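Local coordinates for high affinity transport system protein p37 (Mycoplasma hyorhinis, PDB 3E79), which is part of a high-affinity transport system, probably as its lipid-anchored extracytoplasmic binding protein, and carries bound thiamine diphosphate, at residues E177-F182 with K331-I336; K238-F243 with T264-H269. All blocks are in the same frame, centred on the assembly; numbering follows the deposited sequence.

Interaction 1 of 2, residues E177-F182 with K331-I336. With I3C (5-amino-2,4,6-triiodobenzene-1,3-dicarboxylic acid), chain B.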
loop_
_atom_site.group_PDB
_atom_site.type_symbol
_atom_site.label_atom_id
_atom_site.label_comp_id
_atom_site.label_asym_id
_atom_site.label_seq_id
_atom_site.Cartn_x
_atom_site.Cartn_y
_atom_site.Cartn_z
ATOM N N GLU A 177 -6.339 19.350 -0.671
ATOM C CA GLU A 177 -4.892 19.581 -0.745
ATOM C C GLU A 177 -4.276 18.797 -1.905
ATOM O O GLU A 177 -3.408 19.298 -2.617
ATOM C CB GLU A 177 -4.179 19.174 0.538
ATOM C CG GLU A 177 -4.421 19.918 1.828
ATOM C CD GLU A 177 -3.515 19.370 2.928
ATOM O OE1 GLU A 177 -3.995 18.582 3.776
ATOM O OE2 GLU A 177 -2.309 19.700 2.968
ATOM N N ILE A 178 -4.714 17.537 -2.082
ATOM C CA ILE A 178 -4.221 16.774 -3.230
ATOM C C ILE A 178 -4.570 17.505 -4.529
ATOM O O ILE A 178 -3.764 17.573 -5.453
ATOM C CB ILE A 178 -4.791 15.347 -3.254
ATOM C CG1 ILE A 178 -4.173 14.419 -2.195
ATOM C CG2 ILE A 178 -4.682 14.702 -4.637
ATOM C CD1 ILE A 178 -5.038 13.220 -1.860
ATOM N N ASN A 179 -5.763 18.079 -4.671
ATOM C CA ASN A 179 -6.094 18.747 -5.934
ATOM C C ASN A 179 -5.202 19.952 -6.201
ATOM O O ASN A 179 -4.911 20.274 -7.354
ATOM C CB ASN A 179 -7.572 19.173 -5.927
ATOM C CG ASN A 179 -8.487 17.974 -6.000
ATOM O OD1 ASN A 179 -8.044 16.949 -6.522
ATOM N ND2 ASN A 179 -9.714 18.089 -5.503
ATOM N N LYS A 180 -4.737 20.638 -5.167
ATOM C CA LYS A 180 -3.810 21.751 -5.365
ATOM C C LYS A 180 -2.523 21.294 -6.042
ATOM O O LYS A 180 -1.973 22.013 -6.871
ATOM C CB LYS A 180 -3.453 22.409 -4.034
ATOM C CG LYS A 180 -4.538 23.290 -3.440
ATOM C CD LYS A 180 -4.432 23.411 -1.928
ATOM C CE LYS A 180 -5.798 23.411 -1.257
ATOM N NZ LYS A 180 -5.742 23.024 0.182
ATOM N N ILE A 181 -2.074 20.100 -5.667
ATOM C CA ILE A 181 -0.850 19.503 -6.191
ATOM C C ILE A 181 -1.046 18.869 -7.547
ATOM O O ILE A 181 -0.165 18.886 -8.422
ATOM C CB ILE A 181 -0.336 18.427 -5.195
ATOM C CG1 ILE A 181 0.481 19.016 -4.042
ATOM C CG2 ILE A 181 0.439 17.325 -5.898
ATOM C CD1 ILE A 181 0.470 18.150 -2.803
ATOM N N PHE A 182 -2.216 18.258 -7.760
ATOM C CA PHE A 182 -2.376 17.437 -8.965
ATOM C C PHE A 182 -3.162 18.137 -10.068
ATOM O O PHE A 182 -2.994 17.816 -11.241
ATOM C CB PHE A 182 -3.080 16.137 -8.588
ATOM C CG PHE A 182 -3.350 15.155 -9.712
ATOM C CD1 PHE A 182 -4.557 15.168 -10.392
ATOM C CD2 PHE A 182 -2.407 14.213 -10.082
ATOM C CE1 PHE A 182 -4.800 14.258 -11.403
ATOM C CE2 PHE A 182 -2.634 13.314 -11.103
ATOM C CZ PHE A 182 -3.844 13.332 -11.774
ATOM N N LYS A 331 -11.502 17.051 -16.541
ATOM C CA LYS A 331 -10.465 17.032 -15.522
ATOM C C LYS A 331 -10.698 15.817 -14.610
ATOM O O LYS A 331 -11.803 15.312 -14.485
ATOM C CB LYS A 331 -10.424 18.282 -14.656
ATOM C CG LYS A 331 -10.471 19.618 -15.381
ATOM C CD LYS A 331 -10.623 20.756 -14.377
ATOM C CE LYS A 331 -12.005 21.387 -14.439
ATOM N NZ LYS A 331 -12.912 20.619 -15.345
ATOM N N MET A 332 -9.630 15.389 -13.961
ATOM C CA MET A 332 -9.765 14.309 -12.965
ATOM C C MET A 332 -9.349 14.885 -11.635
ATOM O O MET A 332 -8.341 15.607 -11.545
ATOM C CB MET A 332 -8.911 13.188 -13.515
ATOM C CG MET A 332 -8.447 12.088 -12.605
ATOM S SD MET A 332 -8.062 10.592 -13.560
ATOM C CE MET A 332 -8.144 9.429 -12.173
ATOM N N GLU A 333 -10.105 14.633 -10.562
ATOM C CA GLU A 333 -9.703 15.242 -9.300
ATOM C C GLU A 333 -10.142 14.349 -8.139
ATOM O O GLU A 333 -10.983 13.480 -8.381
ATOM C CB GLU A 333 -10.275 16.646 -9.156
ATOM C CG GLU A 333 -11.763 16.732 -8.914
ATOM C CD GLU A 333 -12.360 18.080 -9.283
ATOM O OE1 GLU A 333 -13.519 18.311 -8.884
ATOM O OE2 GLU A 333 -11.751 18.928 -9.966
ATOM N N ALA A 334 -9.551 14.621 -6.977
ATOM C CA ALA A 334 -9.868 13.847 -5.783
ATOM C C ALA A 334 -11.166 14.333 -5.157
ATOM O O ALA A 334 -11.393 15.543 -5.042
ATOM C CB ALA A 334 -8.727 13.906 -4.769
ATOM N N LEU A 335 -12.002 13.376 -4.756
ATOM C CA LEU A 335 -13.244 13.728 -4.073
ATOM C C LEU A 335 -13.059 13.648 -2.568
ATOM O O LEU A 335 -13.425 14.558 -1.826
ATOM C CB LEU A 335 -14.373 12.815 -4.537
ATOM C CG LEU A 335 -15.713 12.966 -3.811
ATOM C CD1 LEU A 335 -16.411 14.230 -4.283
ATOM C CD2 LEU A 335 -16.580 11.733 -4.039
ATOM N N ILE A 336 -12.494 12.529 -2.120
ATOM C CA ILE A 336 -12.264 12.299 -0.692
ATOM C C ILE A 336 -11.259 11.159 -0.509
ATOM O O ILE A 336 -11.110 10.337 -1.417
ATOM C CB ILE A 336 -13.589 11.971 0.006
ATOM C CG1 ILE A 336 -13.535 11.883 1.533
ATOM C CG2 ILE A 336 -14.160 10.671 -0.567
ATOM C CD1 ILE A 336 -14.906 11.848 2.183
HETATM I I3 I3C B . -18.039 17.929 -0.576
HETATM I I2 I3C B . -13.083 17.806 -3.917
HETATM I I1 I3C B . -16.529 22.713 -3.944
HETATM O O8 I3C B . -18.453 21.304 -0.834
HETATM O O9 I3C B . -19.290 20.614 -2.799
HETATM C C10 I3C B . -13.992 20.793 -4.619
HETATM N N13 I3C B . -15.383 16.904 -1.906
HETATM C C1 I3C B . -17.024 20.149 -2.362
HETATM C C6 I3C B . -16.720 18.873 -1.885
HETATM C C5 I3C B . -15.590 18.174 -2.295
HETATM C C4 I3C B . -14.700 18.851 -3.141
HETATM C C3 I3C B . -14.990 20.119 -3.666
HETATM C C2 I3C B . -16.147 20.787 -3.241
HETATM C C7 I3C B . -18.383 20.761 -1.946
HETATM O O11 I3C B . -14.201 20.748 -5.846
HETATM O O12 I3C B . -13.023 21.359 -4.078
#

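Interaction 2 of 2, residues K238-F243 with T264-H269. With I3C (5-amino-2,4,6-triiodobenzene-1,3-dicarboxylic acid), chain C.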
loop_
_atom_site.group_PDB
_atom_site.type_symbol
_atom_site.label_atom_id
_atom_site.label_comp_id
_atom_site.label_asym_id
_atom_site.label_seq_id
_atom_site.Cartn_x
_atom_site.Cartn_y
_atom_site.Cartn_z
ATOM N N LYS A 238 -26.726 12.754 -1.116
ATOM C CA LYS A 238 -26.696 11.348 -0.735
ATOM C C LYS A 238 -27.637 10.533 -1.618
ATOM O O LYS A 238 -28.350 9.612 -1.234
ATOM C CB LYS A 238 -27.020 11.133 0.742
ATOM C CG LYS A 238 -26.109 11.911 1.689
ATOM C CD LYS A 238 -26.269 11.473 3.128
ATOM C CE LYS A 238 -25.132 11.953 4.020
ATOM N NZ LYS A 238 -24.838 10.995 5.131
ATOM N N ASP A 239 -27.637 10.875 -2.894
ATOM C CA ASP A 239 -28.393 10.143 -3.904
ATOM C C ASP A 239 -27.529 9.019 -4.472
ATOM O O ASP A 239 -26.782 9.270 -5.417
ATOM C CB ASP A 239 -28.823 11.120 -4.987
ATOM C CG ASP A 239 -29.578 10.482 -6.137
ATOM O OD1 ASP A 239 -29.733 9.238 -6.179
ATOM O OD2 ASP A 239 -30.024 11.258 -7.017
ATOM N N TRP A 240 -27.607 7.824 -3.899
ATOM C CA TRP A 240 -26.702 6.733 -4.246
ATOM C C TRP A 240 -26.896 6.333 -5.696
ATOM O O TRP A 240 -25.940 6.241 -6.476
ATOM C CB TRP A 240 -26.913 5.546 -3.283
ATOM C CG TRP A 240 -26.239 4.275 -3.720
ATOM C CD1 TRP A 240 -26.811 3.081 -4.045
ATOM C CD2 TRP A 240 -24.823 4.075 -3.885
ATOM N NE1 TRP A 240 -25.848 2.151 -4.398
ATOM C CE2 TRP A 240 -24.619 2.744 -4.308
ATOM C CE3 TRP A 240 -23.711 4.901 -3.713
ATOM C CZ2 TRP A 240 -23.348 2.227 -4.562
ATOM C CZ3 TRP A 240 -22.455 4.388 -3.963
ATOM C CH2 TRP A 240 -22.279 3.061 -4.381
ATOM N N ASN A 241 -28.152 6.102 -6.094
ATOM C CA ASN A 241 -28.402 5.590 -7.435
ATOM C C ASN A 241 -27.820 6.458 -8.538
ATOM O O ASN A 241 -27.236 5.966 -9.505
ATOM C CB ASN A 241 -29.915 5.427 -7.670
ATOM C CG ASN A 241 -30.211 3.981 -8.028
ATOM O OD1 ASN A 241 -30.581 3.184 -7.165
ATOM N ND2 ASN A 241 -30.025 3.658 -9.301
ATOM N N THR A 242 -27.969 7.766 -8.394
ATOM C CA THR A 242 -27.400 8.706 -9.351
ATOM C C THR A 242 -25.878 8.694 -9.288
ATOM O O THR A 242 -25.208 8.737 -10.317
ATOM C CB THR A 242 -27.941 10.124 -9.068
ATOM O OG1 THR A 242 -29.371 10.122 -9.264
ATOM C CG2 THR A 242 -27.378 11.167 -10.019
ATOM N N PHE A 243 -25.333 8.644 -8.069
ATOM C CA PHE A 243 -23.878 8.643 -7.903
ATOM C C PHE A 243 -23.281 7.396 -8.547
ATOM O O PHE A 243 -22.399 7.482 -9.399
ATOM C CB PHE A 243 -23.521 8.741 -6.419
ATOM C CG PHE A 243 -22.033 8.779 -6.099
ATOM C CD1 PHE A 243 -21.363 7.616 -5.765
ATOM C CD2 PHE A 243 -21.309 9.955 -6.136
ATOM C CE1 PHE A 243 -20.014 7.649 -5.467
ATOM C CE2 PHE A 243 -19.960 9.997 -5.825
ATOM C CZ PHE A 243 -19.300 8.824 -5.478
ATOM N N THR A 264 -16.280 1.360 2.581
ATOM C CA THR A 264 -16.594 1.873 3.907
ATOM C C THR A 264 -17.020 3.332 3.874
ATOM O O THR A 264 -17.991 3.763 4.507
ATOM C CB THR A 264 -15.371 1.743 4.843
ATOM O OG1 THR A 264 -15.141 0.350 5.108
ATOM C CG2 THR A 264 -15.629 2.431 6.174
ATOM N N ILE A 265 -16.275 4.148 3.138
ATOM C CA ILE A 265 -16.630 5.575 3.102
ATOM C C ILE A 265 -18.003 5.725 2.466
ATOM O O ILE A 265 -18.831 6.510 2.940
ATOM C CB ILE A 265 -15.574 6.379 2.323
ATOM C CG1 ILE A 265 -14.227 6.489 3.058
ATOM C CG2 ILE A 265 -16.044 7.772 1.933
ATOM C CD1 ILE A 265 -14.384 6.967 4.490
ATOM N N LEU A 266 -18.234 4.968 1.396
ATOM C CA LEU A 266 -19.484 5.040 0.656
ATOM C C LEU A 266 -20.657 4.591 1.509
ATOM O O LEU A 266 -21.740 5.169 1.487
ATOM C CB LEU A 266 -19.420 4.217 -0.639
ATOM C CG LEU A 266 -18.438 4.810 -1.665
ATOM C CD1 LEU A 266 -18.268 3.919 -2.882
ATOM C CD2 LEU A 266 -18.878 6.210 -2.082
ATOM N N LYS A 267 -20.459 3.546 2.295
ATOM C CA LYS A 267 -21.523 3.047 3.162
ATOM C C LYS A 267 -21.876 4.062 4.240
ATOM O O LYS A 267 -23.037 4.288 4.565
ATOM C CB LYS A 267 -21.032 1.751 3.795
ATOM C CG LYS A 267 -22.036 0.701 4.202
ATOM C CD LYS A 267 -21.327 -0.360 5.055
ATOM C CE LYS A 267 -20.277 0.303 5.940
ATOM N NZ LYS A 267 -19.026 -0.495 6.055
ATOM N N ASN A 268 -20.845 4.678 4.810
ATOM C CA ASN A 268 -21.023 5.668 5.859
ATOM C C ASN A 268 -21.608 6.968 5.316
ATOM O O ASN A 268 -22.300 7.698 6.017
ATOM C CB ASN A 268 -19.692 5.991 6.531
ATOM C CG ASN A 268 -19.290 4.872 7.479
ATOM O OD1 ASN A 268 -20.039 3.912 7.617
ATOM N ND2 ASN A 268 -18.133 5.019 8.101
ATOM N N HIS A 269 -21.314 7.292 4.064
ATOM C CA HIS A 269 -21.826 8.552 3.530
ATOM C C HIS A 269 -23.253 8.362 3.024
ATOM O O HIS A 269 -24.128 9.170 3.326
ATOM C CB HIS A 269 -20.947 9.101 2.415
ATOM C CG HIS A 269 -21.403 10.464 1.960
ATOM N ND1 HIS A 269 -21.206 11.585 2.734
ATOM C CD2 HIS A 269 -22.042 10.886 0.851
ATOM C CE1 HIS A 269 -21.698 12.650 2.103
ATOM N NE2 HIS A 269 -22.212 12.250 0.954
HETATM I I3 I3C C . -36.870 4.836 -1.383
HETATM I I2 I3C C . -31.079 3.337 -2.636
HETATM I I1 I3C C . -33.074 8.947 -3.740
HETATM O O8 I3C C . -36.356 7.959 -1.467
HETATM O O9 I3C C . -36.294 8.046 -3.674
HETATM C C10 I3C C . -31.000 6.397 -3.620
HETATM N N13 I3C C . -34.131 3.127 -1.667
HETATM C C1 I3C C . -34.708 6.619 -2.589
HETATM C C6 I3C C . -34.951 5.316 -2.130
HETATM C C5 I3C C . -33.921 4.367 -2.130
HETATM C C4 I3C C . -32.650 4.732 -2.610
HETATM C C3 I3C C . -32.400 6.037 -3.084
HETATM C C2 I3C C . -33.438 6.988 -3.073
HETATM C C7 I3C C . -35.881 7.628 -2.575
HETATM O O11 I3C C . -30.688 6.016 -4.762
HETATM O O12 I3C C . -30.220 7.052 -2.893
HETATM O O HOH W 1 -22.322 10.469 6.812
#

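Interaction 1 of 2, residues E177-F182 with K331-I336
The Asn-179 amide meets strand 331-336 edge-on, both its polar atoms engaged by Ala-334, while the Phe-182 ring has the carbonyl O of Met-332 at its edge, in plane, 3.8 Å from CE1. Round the same ring stand Trp-220, Phe-312 and Tyr-187. This is helix-on-sheet packing in a lobe of a periplasmic-binding-protein-type fold: helix 170-184 lies along 331-337, an outermost strand of its five-stranded sheet, running nearly antiparallel to it (161° between the segment directions, axes 7.6 Å apart). The amide pairs with the strand edge much as a residue of a neighbouring antiparallel strand would. Ala-334 N donates to Asn-179 OD1 at 2.8 Å, nearly straight and on a lone pair, and Asn-179 ND2 returns a bond to Ala-334 O at 3.1 Å, also on a lone pair and close to the amide plane. Two bonds to one residue fix the rotation of the amide; with CG anti to the carbonyl carbon (chi1 -70°) the group is carried out toward the strand. Ile-178 CG2 touches Ala-334 CB, and Phe-182 CE1 lies beside Met-332 CG. Glu-333 CB sits against Asn-179 OD1, but its carboxylate turns aside to a salt bridge with Lys-232, its plane 42° from that of the amide. The other edge of the strand pairs with 217-223. A triiodobenzene dicarboxylate lies beside the amide: its amino N13 donates to Leu-335 O at 3.1 Å, and its iodine I2 stands 3.0 Å from Ala-334 O, the carbonyl oxygen that accepts from Asn-179 ND2.

Interaction 2 of 2, residues K238-F243 with T264-H269
Lys-238 places its CE over one face of the His-269 ring and then hooks its ammonium onto the backbone of that same residue. CE stands 4.1 Å from the ring centroid, 16° off the normal, a CH-pi contact offset toward the rim. Lys-238 closes the preceding helix in a Schellman motif with positive phi (53°), and Asp-239 N-caps the next one, helix 240-245, so the contact joins a tight helix-to-helix turn to the end of helix 256-269. CG of the lysine is anti to its own carbonyl carbon, and the chain runs extended until a bend at chi4 (-148°) brings NZ to His-269 O at 2.7 Å, in the carbonyl plane and on a lone pair. A water accepts from NZ and donates to Asn-268 O, so the ammonium reaches two carbonyls of the last helical turn, one directly and one through water. The imidazole is held by other partners, NE2 by Trp-235 O and ND1 by the hydroxyl of Tyr-162, and stacks with the Trp-235 ring. Deeper in the contact, Leu-266 divides its branches between two aromatic rings: CD2 meets Phe-243 CE1 at 3.8 Å, the side chains crossing at about a right angle, and CD1 lies 4.3 Å from Trp-240 CZ3. Phe-270 also packs on both rings, while Trp-240 NE1 is anchored by Asp-280. At the cap, Asp-239 OD1 accepts from Thr-242 N and OD2 from Thr-242 OG1, each donor standing well out of the carboxylate plane. The first turn of the helix also receives a carboxylate of a triiodobenzene dicarboxylate: ligand O12 accepts from Trp-240 N at 2.9 Å. Ligand O11 accepts from Asn-241 N, also at 2.9 Å.

How the interactions relate
From the N terminus, the chain builds strands 45-51 to 142-152 and their helices before it reaches helix 170-184, which opens the long loop of interaction 1; strand 217-223 and helix 225-236 come next. The turn at 238-243 follows, and after strand 248-250 the helix 256-269 comes back to it, closing the short loop of interaction 2. That whole excursion falls within the larger loop, which is closed by strand 331-337, following strands 288-290 and 304-308 in the chain and packing against helix 170-184. The contacts therefore nest without crossing. Their centres are 20 Å apart, but they touch: Leu-335 CD2 packs on Phe-243 CE2 and Ile-336 CD1 on Ile-265 CG2, joining the edge strand to both segments of interaction 2.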